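Local coordinates for PPC domain-containing protein (Pyrococcus horikoshii, PDB 2DT4) that is of unknown biochemical function but folds as a single plant- and prokaryote-conserved (PPC) domain and assembles as a trimer, at residues 26-29 / 30-33; 15-18 / 19-22; 64-67 / 68-72. All coordinates share one frame; numbering follows the deposited sequence.

Contact 1 of 3, residues 26-29 / 30-33; sequences IKNF and CKKE
Asn28 and Lys31 share one water molecule, which donates to Asn28 OD1 at 2.6 Å and accepts from Lys31 NZ at 2.9 Å. The amide and the ammonium group, three residues apart on the helix, are thus tied by solvent rather than directly. Lys31 NZ has a second, weak partner in the distant carboxylate of Glu85.

Lys27 lies on the same exposed flank. Its CG stands anti to the backbone N (chi1 175°) and the chain runs out fully extended, so that its methylenes pass obliquely across the equally extended chain of Lys31, with Lys27 CG 3.8 Å from Lys31 CE. Farther out the modelled chains come closer than packing normally allows, and the exact placing of their ends is doubtful. An alanine here removes the methylenes that the Lys31 chain lies across, and that chain would probably be freer to swing away from its water.

One turn along another face, Glu33 uses carbon rather than charge: its CG sits over the Phe29 ring, 4.0 Å from the ring centroid, in a CH-pi contact offset toward the rim. The chain bends at chi2 (-68°), the carboxylate and ring planes lie 20° apart, and OE2 is hydrogen-bonded to the hydroxyl of Tyr12. At the ring's edge lies Cys30 SG, 4.1 Å from Phe29 CD1. Leu118 of the same chain and Leu141 of the second subunit also pack on Phe29.

Beneath these side chains run four successive backbone bonds, among them Lys31 N to Lys27 O (2.9 Å) and Glu33 N to Phe29 O (2.9 Å). The i to i+4 bonds are those of an alpha-helix, and the apolar face on the sheet with lysines along the outer flank makes it amphipathic, here in the last turns of helix 22-33.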
ATOM      1  N   ILE A  26     -11.407  10.209  -8.747  1.00  8.36           N
ATOM      2  CA  ILE A  26     -10.266  10.764  -8.043  1.00  8.86           C
ATOM      3  C   ILE A  26      -9.798  12.005  -8.818  1.00  9.16           C
ATOM      4  O   ILE A  26      -9.496  13.013  -8.201  1.00  8.88           O
ATOM      5  CB  ILE A  26      -9.119   9.723  -7.820  1.00  9.03           C
ATOM      6  CG1 ILE A  26      -9.578   8.626  -6.853  1.00  8.72           C
ATOM      7  CG2 ILE A  26      -7.869  10.431  -7.269  1.00 11.26           C
ATOM      8  CD1 ILE A  26      -8.717   7.435  -6.873  1.00 10.20           C
ATOM      9  N   LYS A  27      -9.774  11.939 -10.153  1.00  9.60           N
ATOM     10  CA  LYS A  27      -9.431  13.095 -10.989  1.00  9.20           C
ATOM     11  C   LYS A  27     -10.365  14.281 -10.732  1.00  8.66           C
ATOM     12  O   LYS A  27      -9.911  15.417 -10.498  1.00  9.27           O
ATOM     13  CB  LYS A  27      -9.450  12.723 -12.466  1.00 10.16           C
ATOM     14  CG  LYS A  27      -9.219  13.929 -13.380  1.00 11.16           C
ATOM     15  CD  LYS A  27      -9.090  13.541 -14.862  1.00 17.68           C
ATOM     16  CE  LYS A  27      -8.911  14.778 -15.699  1.00 22.16           C
ATOM     17  NZ  LYS A  27      -8.327  14.621 -17.083  1.00 27.36           N
ATOM     18  N   ASN A  28     -11.673  14.015 -10.742  1.00  8.98           N
ATOM     19  CA  ASN A  28     -12.658  15.069 -10.535  1.00  9.18           C
ATOM     20  C   ASN A  28     -12.585  15.673  -9.123  1.00  9.18           C
ATOM     21  O   ASN A  28     -12.795  16.885  -8.921  1.00  9.81           O
ATOM     22  CB  ASN A  28     -14.060  14.508 -10.832  1.00  9.77           C
ATOM     23  CG  ASN A  28     -14.310  14.361 -12.346  1.00 10.20           C
ATOM     24  OD1 ASN A  28     -13.653  15.047 -13.155  1.00 13.49           O
ATOM     25  ND2 ASN A  28     -15.239  13.485 -12.730  1.00 11.05           N
ATOM     26  N   PHE A  29     -12.338  14.810  -8.144  1.00  9.02           N
ATOM     27  CA  PHE A  29     -12.088  15.249  -6.771  1.00  9.32           C
ATOM     28  C   PHE A  29     -10.901  16.264  -6.769  1.00  8.80           C
ATOM     29  O   PHE A  29     -11.006  17.357  -6.186  1.00  8.73           O
ATOM     30  CB  PHE A  29     -11.850  14.052  -5.855  1.00  9.23           C
ATOM     31  CG  PHE A  29     -11.341  14.414  -4.500  1.00 12.36           C
ATOM     32  CD1 PHE A  29      -9.975  14.488  -4.293  1.00 14.16           C
ATOM     33  CD2 PHE A  29     -12.189  14.652  -3.434  1.00 17.92           C
ATOM     34  CE1 PHE A  29      -9.474  14.788  -3.057  1.00 15.75           C
ATOM     35  CE2 PHE A  29     -11.653  14.982  -2.194  1.00 17.19           C
ATOM     36  CZ  PHE A  29     -10.287  15.076  -2.056  1.00 13.04           C
ATOM     37  N   CYS A  30      -9.777  15.889  -7.371  1.00  8.73           N
ATOM     38  CA  CYS A  30      -8.611  16.743  -7.372  1.00  9.29           C
ATOM     39  C   CYS A  30      -8.915  18.037  -8.131  1.00 10.60           C
ATOM     40  O   CYS A  30      -8.485  19.080  -7.712  1.00  9.98           O
ATOM     41  CB  CYS A  30      -7.377  16.041  -7.939  1.00  9.60           C
ATOM     42  SG  CYS A  30      -6.799  14.689  -6.878  1.00  9.79           S
ATOM     43  N   LYS A  31      -9.677  17.976  -9.222  1.00 11.02           N
ATOM     44  CA  LYS A  31     -10.026  19.218  -9.926  1.00 11.43           C
ATOM     45  C   LYS A  31     -10.800  20.167  -9.046  1.00 12.06           C
ATOM     46  O   LYS A  31     -10.499  21.378  -9.005  1.00 13.47           O
ATOM     47  CB  LYS A  31     -10.789  18.926 -11.209  1.00 12.03           C
ATOM     48  CG  LYS A  31      -9.931  18.304 -12.253  1.00 13.73           C
ATOM     49  CD  LYS A  31     -10.719  18.116 -13.545  1.00 18.14           C
ATOM     50  CE  LYS A  31      -9.832  17.522 -14.570  1.00 22.61           C
ATOM     51  NZ  LYS A  31     -10.549  17.331 -15.887  1.00 26.59           N
ATOM     52  N   LYS A  32     -11.775  19.628  -8.331  1.00 12.32           N
ATOM     53  CA  LYS A  32     -12.593  20.405  -7.438  1.00 13.06           C
ATOM     54  C   LYS A  32     -11.763  21.028  -6.330  1.00 12.06           C
ATOM     55  O   LYS A  32     -11.921  22.211  -6.010  1.00 13.11           O
ATOM     56  CB  LYS A  32     -13.703  19.554  -6.833  1.00 14.05           C
ATOM     57  CG  LYS A  32     -14.636  20.360  -5.944  1.00 17.36           C
ATOM     58  CD  LYS A  32     -15.123  21.628  -6.597  1.00 24.90           C
ATOM     59  CE  LYS A  32     -16.156  22.332  -5.730  1.00 27.42           C
ATOM     60  NZ  LYS A  32     -15.678  22.534  -4.319  1.00 31.52           N
ATOM     61  N   GLU A  33     -10.868  20.246  -5.742  1.00 10.55           N
ATOM     62  CA  GLU A  33     -10.074  20.718  -4.608  1.00 11.16           C
ATOM     63  C   GLU A  33      -8.869  21.554  -5.014  1.00 10.86           C
ATOM     64  O   GLU A  33      -8.172  22.099  -4.153  1.00 10.92           O
ATOM     65  CB  GLU A  33      -9.575  19.517  -3.798  1.00 11.37           C
ATOM     66  CG  GLU A  33     -10.673  18.723  -3.129  1.00 13.65           C
ATOM     67  CD  GLU A  33     -11.338  19.509  -2.025  1.00 17.38           C
ATOM     68  OE1 GLU A  33     -12.558  19.732  -2.141  1.00 23.14           O
ATOM     69  OE2 GLU A  33     -10.665  19.971  -1.081  1.00 14.58           O
TER
HETATM   70  O   HOH W   1     -12.541  15.228 -15.544  1.00 38.76           O

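Contact 2 of 3, residues 15-18 / 19-22; sequences RVPE and GEEL
Val16 holds CG1 anti to its backbone N (chi1 178°), while Glu20 sets CG anti to its carbonyl carbon (chi1 -76°), which leaves its CB and CG beside the valine; the two side chains cross at about a right angle, with Val16 CG1 3.8 Å from Glu20 CB. What folds the chain back far enough for them to meet is a type II beta turn from Pro17 to Glu20, lying between strand 5-16 and helix 22-33. Its closing bond, Glu20 N to Pro17 O, is long at 3.3 Å, though nearly straight at the hydrogen.

Gly19 occupies the third position of the turn with a phi of 90°, where a beta carbon would be jammed against the carbonyl oxygen of Glu18; the glycine is therefore a requirement of the backbone. Glu18, by contrast, leads away from the turn in an extended chain and gives OE1 to the hydroxyl of Tyr133 of the second subunit.

Beyond the turn the chain prepares its helix. Glu21 stands at the N-cap, where OE2 accepts from the backbone N of Leu23 and also from that of Gly109, fastening the helix start to strand 106-111. Directly after it, Leu22 turns its branched end back to the strand, placing CD1 4.0 Å from Val16 CG2, the second methyl of the valine whose first methyl meets Glu20.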
ATOM      1  N   ARG A  15     -15.124   7.699   1.302  1.00  8.65           N
ATOM      2  CA  ARG A  15     -15.733   6.664   0.509  1.00  8.92           C
ATOM      3  C   ARG A  15     -16.271   7.223  -0.782  1.00  9.33           C
ATOM      4  O   ARG A  15     -17.041   8.177  -0.789  1.00  8.75           O
ATOM      5  CB  ARG A  15     -16.869   5.979   1.255  1.00  9.91           C
ATOM      6  CG  ARG A  15     -17.498   4.916   0.410  1.00 11.20           C
ATOM      7  CD  ARG A  15     -18.278   3.908   1.181  1.00 15.92           C
ATOM      8  NE  ARG A  15     -19.493   4.477   1.720  1.00 16.40           N
ATOM      9  CZ  ARG A  15     -20.691   4.447   1.125  1.00 16.85           C
ATOM     10  NH1 ARG A  15     -21.761   4.961   1.742  1.00 14.68           N
ATOM     11  NH2 ARG A  15     -20.834   3.973  -0.080  1.00 20.86           N
ATOM     12  N   VAL A  16     -15.858   6.592  -1.871  1.00  9.04           N
ATOM     13  CA  VAL A  16     -16.303   6.949  -3.199  1.00  9.28           C
ATOM     14  C   VAL A  16     -17.695   6.340  -3.428  1.00  8.84           C
ATOM     15  O   VAL A  16     -17.887   5.157  -3.173  1.00  9.44           O
ATOM     16  CB  VAL A  16     -15.301   6.391  -4.251  1.00  8.82           C
ATOM     17  CG1 VAL A  16     -15.769   6.712  -5.646  1.00  9.02           C
ATOM     18  CG2 VAL A  16     -13.911   6.901  -4.023  1.00  9.56           C
ATOM     19  N   PRO A  17     -18.667   7.119  -3.921  1.00 10.46           N
ATOM     20  CA  PRO A  17     -19.995   6.564  -4.194  1.00 11.86           C
ATOM     21  C   PRO A  17     -20.013   5.358  -5.130  1.00 11.87           C
ATOM     22  O   PRO A  17     -19.266   5.297  -6.107  1.00 10.87           O
ATOM     23  CB  PRO A  17     -20.734   7.750  -4.815  1.00 12.54           C
ATOM     24  CG  PRO A  17     -20.114   8.909  -4.225  1.00 11.40           C
ATOM     25  CD  PRO A  17     -18.634   8.562  -4.163  1.00 11.19           C
ATOM     26  N   GLU A  18     -20.908   4.417  -4.823  1.00 12.26           N
ATOM     27  CA  GLU A  18     -21.193   3.282  -5.699  1.00 12.86           C
ATOM     28  C   GLU A  18     -21.493   3.787  -7.115  1.00 13.00           C
ATOM     29  O   GLU A  18     -22.307   4.710  -7.317  1.00 13.37           O
ATOM     30  CB  GLU A  18     -22.363   2.454  -5.166  1.00 14.01           C
ATOM     31  CG  GLU A  18     -22.731   1.262  -6.046  1.00 15.98           C
ATOM     32  CD  GLU A  18     -24.030   0.584  -5.648  1.00 21.46           C
ATOM     33  OE1 GLU A  18     -24.860   1.201  -4.935  1.00 24.93           O
ATOM     34  OE2 GLU A  18     -24.210  -0.567  -6.080  1.00 22.80           O
ATOM     35  N   GLY A  19     -20.897   3.090  -8.079  1.00 12.60           N
ATOM     36  CA  GLY A  19     -21.118   3.403  -9.478  1.00 12.63           C
ATOM     37  C   GLY A  19     -20.199   4.391 -10.144  1.00 12.46           C
ATOM     38  O   GLY A  19     -20.199   4.487 -11.391  1.00 13.68           O
ATOM     39  N   GLU A  20     -19.350   5.059  -9.352  1.00 11.51           N
ATOM     40  CA  GLU A  20     -18.374   5.955  -9.971  1.00 11.56           C
ATOM     41  C   GLU A  20     -17.335   5.072 -10.618  1.00 11.05           C
ATOM     42  O   GLU A  20     -17.057   3.961 -10.107  1.00 10.92           O
ATOM     43  CB  GLU A  20     -17.681   6.827  -8.917  1.00 11.31           C
ATOM     44  CG  GLU A  20     -18.570   7.950  -8.420  1.00 12.58           C
ATOM     45  CD  GLU A  20     -18.451   9.251  -9.228  1.00 12.56           C
ATOM     46  OE1 GLU A  20     -17.659   9.369 -10.183  1.00 14.11           O
ATOM     47  OE2 GLU A  20     -19.168  10.209  -8.862  1.00 13.87           O
ATOM     48  N   GLU A  21     -16.636   5.649 -11.591  1.00 10.54           N
ATOM     49  CA  GLU A  21     -15.455   4.975 -12.137  1.00 10.05           C
ATOM     50  C   GLU A  21     -14.344   5.584 -11.284  1.00 10.10           C
ATOM     51  O   GLU A  21     -14.243   6.806 -11.149  1.00  9.67           O
ATOM     52  CB  GLU A  21     -15.211   5.245 -13.613  1.00 10.33           C
ATOM     53  CG  GLU A  21     -14.117   4.368 -14.227  1.00 11.15           C
ATOM     54  CD  GLU A  21     -12.742   4.807 -13.842  1.00 12.23           C
ATOM     55  OE1 GLU A  21     -12.408   5.994 -14.079  1.00 12.41           O
ATOM     56  OE2 GLU A  21     -11.972   3.970 -13.320  1.00 10.34           O
ATOM     57  N   LEU A  22     -13.604   4.688 -10.611  1.00  9.28           N
ATOM     58  CA  LEU A  22     -12.635   5.162  -9.618  1.00  9.70           C
ATOM     59  C   LEU A  22     -11.613   6.230 -10.054  1.00  9.70           C
ATOM     60  O   LEU A  22     -11.402   7.224  -9.341  1.00  9.03           O
ATOM     61  CB  LEU A  22     -11.938   3.943  -9.021  1.00  9.96           C
ATOM     62  CG  LEU A  22     -10.993   4.215  -7.852  1.00 11.26           C
ATOM     63  CD1 LEU A  22     -11.729   4.941  -6.739  1.00 11.09           C
ATOM     64  CD2 LEU A  22     -10.379   2.900  -7.359  1.00 13.06           C
TER

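Contact 3 of 3, residues 64-67 / 68-72; sequences IPLK and GSYEL
Leu66 and Tyr70 cross at about a right angle, the leucine lying over one face of the phenol ring. CD1 is the branch that does so, 4.2 Å from the ring centroid and 15° off the normal, a CH-pi contact displaced toward the rim. The other branch follows the ring to its polar end, with Leu66 CD2 3.8 Å from Tyr70 OH, and the base of the side chain joins in where Leu66 CB approaches Tyr70 CE1 to 3.7 Å. The ring's edge is met by backbone: Lys67 O comes near the ring plane, 3.3 Å from Tyr70 CE1, where it faces the slightly positive rim of the aromatic system. Tyr70 reaches back under the bend because its CG stands anti to the carbonyl carbon (chi1 -79°), beside its own backbone N.

The same carbonyl has a water as well. This water donates both to Lys67 O at 3.1 Å and to Ser69 O at 3.2 Å, spanning Gly68 between them.

Here the chain passes from one beta-sheet to another: strand 60-65 belongs to the three-stranded antiparallel sheet, strand 69-82 to the larger mixed one, and residues 66-68 make the link. Gly68 takes a positive phi (84°), at which a beta carbon would clash with Lys67 O.

Farther out, Asn48, in the neighbouring connection between strands 38-46 and 49-55, receives the Gly68 N-H on OD1, while Pro49 and Leu94 pack against both Leu66 and Tyr70. Another chain takes part too: Tyr53 of the second subunit is hydrogen-bonded through its hydroxyl to Ser69 O.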
ATOM      1  N   ILE A  64      -6.502  -6.179 -19.930  1.00 11.20           N
ATOM      2  CA  ILE A  64      -7.189  -7.394 -19.536  1.00 11.29           C
ATOM      3  C   ILE A  64      -8.502  -7.015 -18.828  1.00 11.49           C
ATOM      4  O   ILE A  64      -8.474  -6.453 -17.720  1.00 10.07           O
ATOM      5  CB  ILE A  64      -6.292  -8.227 -18.600  1.00 13.14           C
ATOM      6  CG1 ILE A  64      -4.947  -8.487 -19.300  1.00 13.48           C
ATOM      7  CG2 ILE A  64      -7.007  -9.482 -18.176  1.00 13.91           C
ATOM      8  CD1 ILE A  64      -3.876  -9.067 -18.381  1.00 17.79           C
ATOM      9  N   PRO A  65      -9.639  -7.243 -19.474  1.00 10.32           N
ATOM     10  CA  PRO A  65     -10.937  -6.889 -18.874  1.00 10.92           C
ATOM     11  C   PRO A  65     -11.479  -7.984 -17.975  1.00 11.25           C
ATOM     12  O   PRO A  65     -11.831  -9.062 -18.456  1.00 13.58           O
ATOM     13  CB  PRO A  65     -11.869  -6.696 -20.086  1.00 11.58           C
ATOM     14  CG  PRO A  65     -11.258  -7.555 -21.174  1.00 12.63           C
ATOM     15  CD  PRO A  65      -9.777  -7.736 -20.866  1.00 11.32           C
ATOM     16  N   LEU A  66     -11.541  -7.743 -16.685  1.00 10.17           N
ATOM     17  CA  LEU A  66     -12.093  -8.718 -15.765  1.00 10.14           C
ATOM     18  C   LEU A  66     -13.591  -8.502 -15.665  1.00 11.45           C
ATOM     19  O   LEU A  66     -14.098  -7.432 -16.032  1.00 11.83           O
ATOM     20  CB  LEU A  66     -11.395  -8.614 -14.397  1.00 10.29           C
ATOM     21  CG  LEU A  66      -9.889  -8.792 -14.438  1.00 10.12           C
ATOM     22  CD1 LEU A  66      -9.179  -8.436 -13.101  1.00  9.87           C
ATOM     23  CD2 LEU A  66      -9.506 -10.208 -14.839  1.00 10.78           C
ATOM     24  N   LYS A  67     -14.294  -9.509 -15.152  1.00 12.29           N
ATOM     25  CA  LYS A  67     -15.731  -9.466 -14.989  1.00 12.95           C
ATOM     26  C   LYS A  67     -16.177  -9.795 -13.576  1.00 12.49           C
ATOM     27  O   LYS A  67     -15.610 -10.657 -12.893  1.00 13.48           O
ATOM     28  CB  LYS A  67     -16.401 -10.403 -15.985  1.00 13.76           C
ATOM     29  CG  LYS A  67     -16.080 -10.025 -17.441  1.00 19.44           C
ATOM     30  CD  LYS A  67     -17.297  -9.946 -18.340  1.00 26.74           C
ATOM     31  CE  LYS A  67     -16.947 -10.179 -19.822  1.00 30.14           C
ATOM     32  NZ  LYS A  67     -16.924 -11.654 -20.214  1.00 31.04           N
ATOM     33  N   GLY A  68     -17.206  -9.081 -13.141  1.00 11.99           N
ATOM     34  CA  GLY A  68     -17.801  -9.286 -11.841  1.00 11.46           C
ATOM     35  C   GLY A  68     -17.061  -8.538 -10.749  1.00 10.25           C
ATOM     36  O   GLY A  68     -16.251  -7.652 -11.013  1.00 11.61           O
ATOM     37  N   SER A  69     -17.397  -8.856  -9.512  1.00 11.56           N
ATOM     38  CA  SER A  69     -16.841  -8.188  -8.351  1.00 10.85           C
ATOM     39  C   SER A  69     -15.493  -8.791  -7.964  1.00  9.86           C
ATOM     40  O   SER A  69     -15.340  -9.998  -7.874  1.00 11.00           O
ATOM     41  CB  SER A  69     -17.799  -8.300  -7.169  1.00 11.74           C
ATOM     42  OG  SER A  69     -18.984  -7.573  -7.460  1.00 16.06           O
ATOM     43  N   TYR A  70     -14.531  -7.907  -7.760  1.00  9.07           N
ATOM     44  CA  TYR A  70     -13.235  -8.263  -7.229  1.00  8.14           C
ATOM     45  C   TYR A  70     -12.968  -7.441  -5.989  1.00  8.30           C
ATOM     46  O   TYR A  70     -13.184  -6.206  -5.986  1.00  8.92           O
ATOM     47  CB  TYR A  70     -12.136  -8.009  -8.268  1.00  8.77           C
ATOM     48  CG  TYR A  70     -12.002  -9.069  -9.327  1.00  8.20           C
ATOM     49  CD1 TYR A  70     -12.908  -9.161 -10.403  1.00  9.01           C
ATOM     50  CD2 TYR A  70     -10.957  -9.986  -9.267  1.00  9.04           C
ATOM     51  CE1 TYR A  70     -12.760 -10.170 -11.390  1.00  7.18           C
ATOM     52  CE2 TYR A  70     -10.808 -10.977 -10.231  1.00  9.68           C
ATOM     53  CZ  TYR A  70     -11.716 -11.070 -11.268  1.00  9.32           C
ATOM     54  OH  TYR A  70     -11.566 -12.067 -12.221  1.00 11.78           O
ATOM     55  N   GLU A  71     -12.447  -8.078  -4.950  1.00  7.87           N
ATOM     56  CA  GLU A  71     -11.975  -7.344  -3.778  1.00  8.79           C
ATOM     57  C   GLU A  71     -10.766  -6.475  -4.191  1.00  9.13           C
ATOM     58  O   GLU A  71      -9.798  -6.958  -4.818  1.00  8.15           O
ATOM     59  CB  GLU A  71     -11.612  -8.262  -2.595  1.00  8.76           C
ATOM     60  CG  GLU A  71     -12.802  -9.035  -2.030  1.00 11.08           C
ATOM     61  CD  GLU A  71     -13.767  -8.196  -1.208  1.00 14.11           C
ATOM     62  OE1 GLU A  71     -14.967  -8.551  -1.113  1.00 12.81           O
ATOM     63  OE2 GLU A  71     -13.364  -7.179  -0.602  1.00 14.46           O
ATOM     64  N   LEU A  72     -10.840  -5.193  -3.875  1.00  8.80           N
ATOM     65  CA  LEU A  72      -9.760  -4.254  -4.148  1.00  8.78           C
ATOM     66  C   LEU A  72      -8.807  -4.350  -2.962  1.00  9.04           C
ATOM     67  O   LEU A  72      -9.005  -3.722  -1.943  1.00  8.20           O
ATOM     68  CB  LEU A  72     -10.350  -2.843  -4.314  1.00  8.68           C
ATOM     69  CG  LEU A  72      -9.651  -1.736  -5.143  1.00 14.90           C
ATOM     70  CD1 LEU A  72      -9.875  -0.342  -4.627  1.00 11.37           C
ATOM     71  CD2 LEU A  72      -8.286  -2.001  -5.750  1.00  9.64           C
TER
HETATM   72  O   HOH W   2     -15.440 -12.181 -10.180  1.00 32.37           O

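In the fold
Contacts 1 and 2 are both partly buried and follow in series: the turn within 15-22 delivers the chain from strand 5-16 into the helix whose later turns form contact 1. Contact 3 is a surface contact some 24 Å from contact 1, centre to centre, and links two sheets instead of strand and helix. Contacts 2 and 3 reach the same mixed sheet and touch through Leu22 CD2 and Leu72 CD1 at 4.3 Å. The chemistry follows the place. Regular backbone bonding carries the helix, a single closing bond and aliphatic packing serve the turn, and an aromatic face with a bridging water serves the inter-sheet link. All three reach the second subunit.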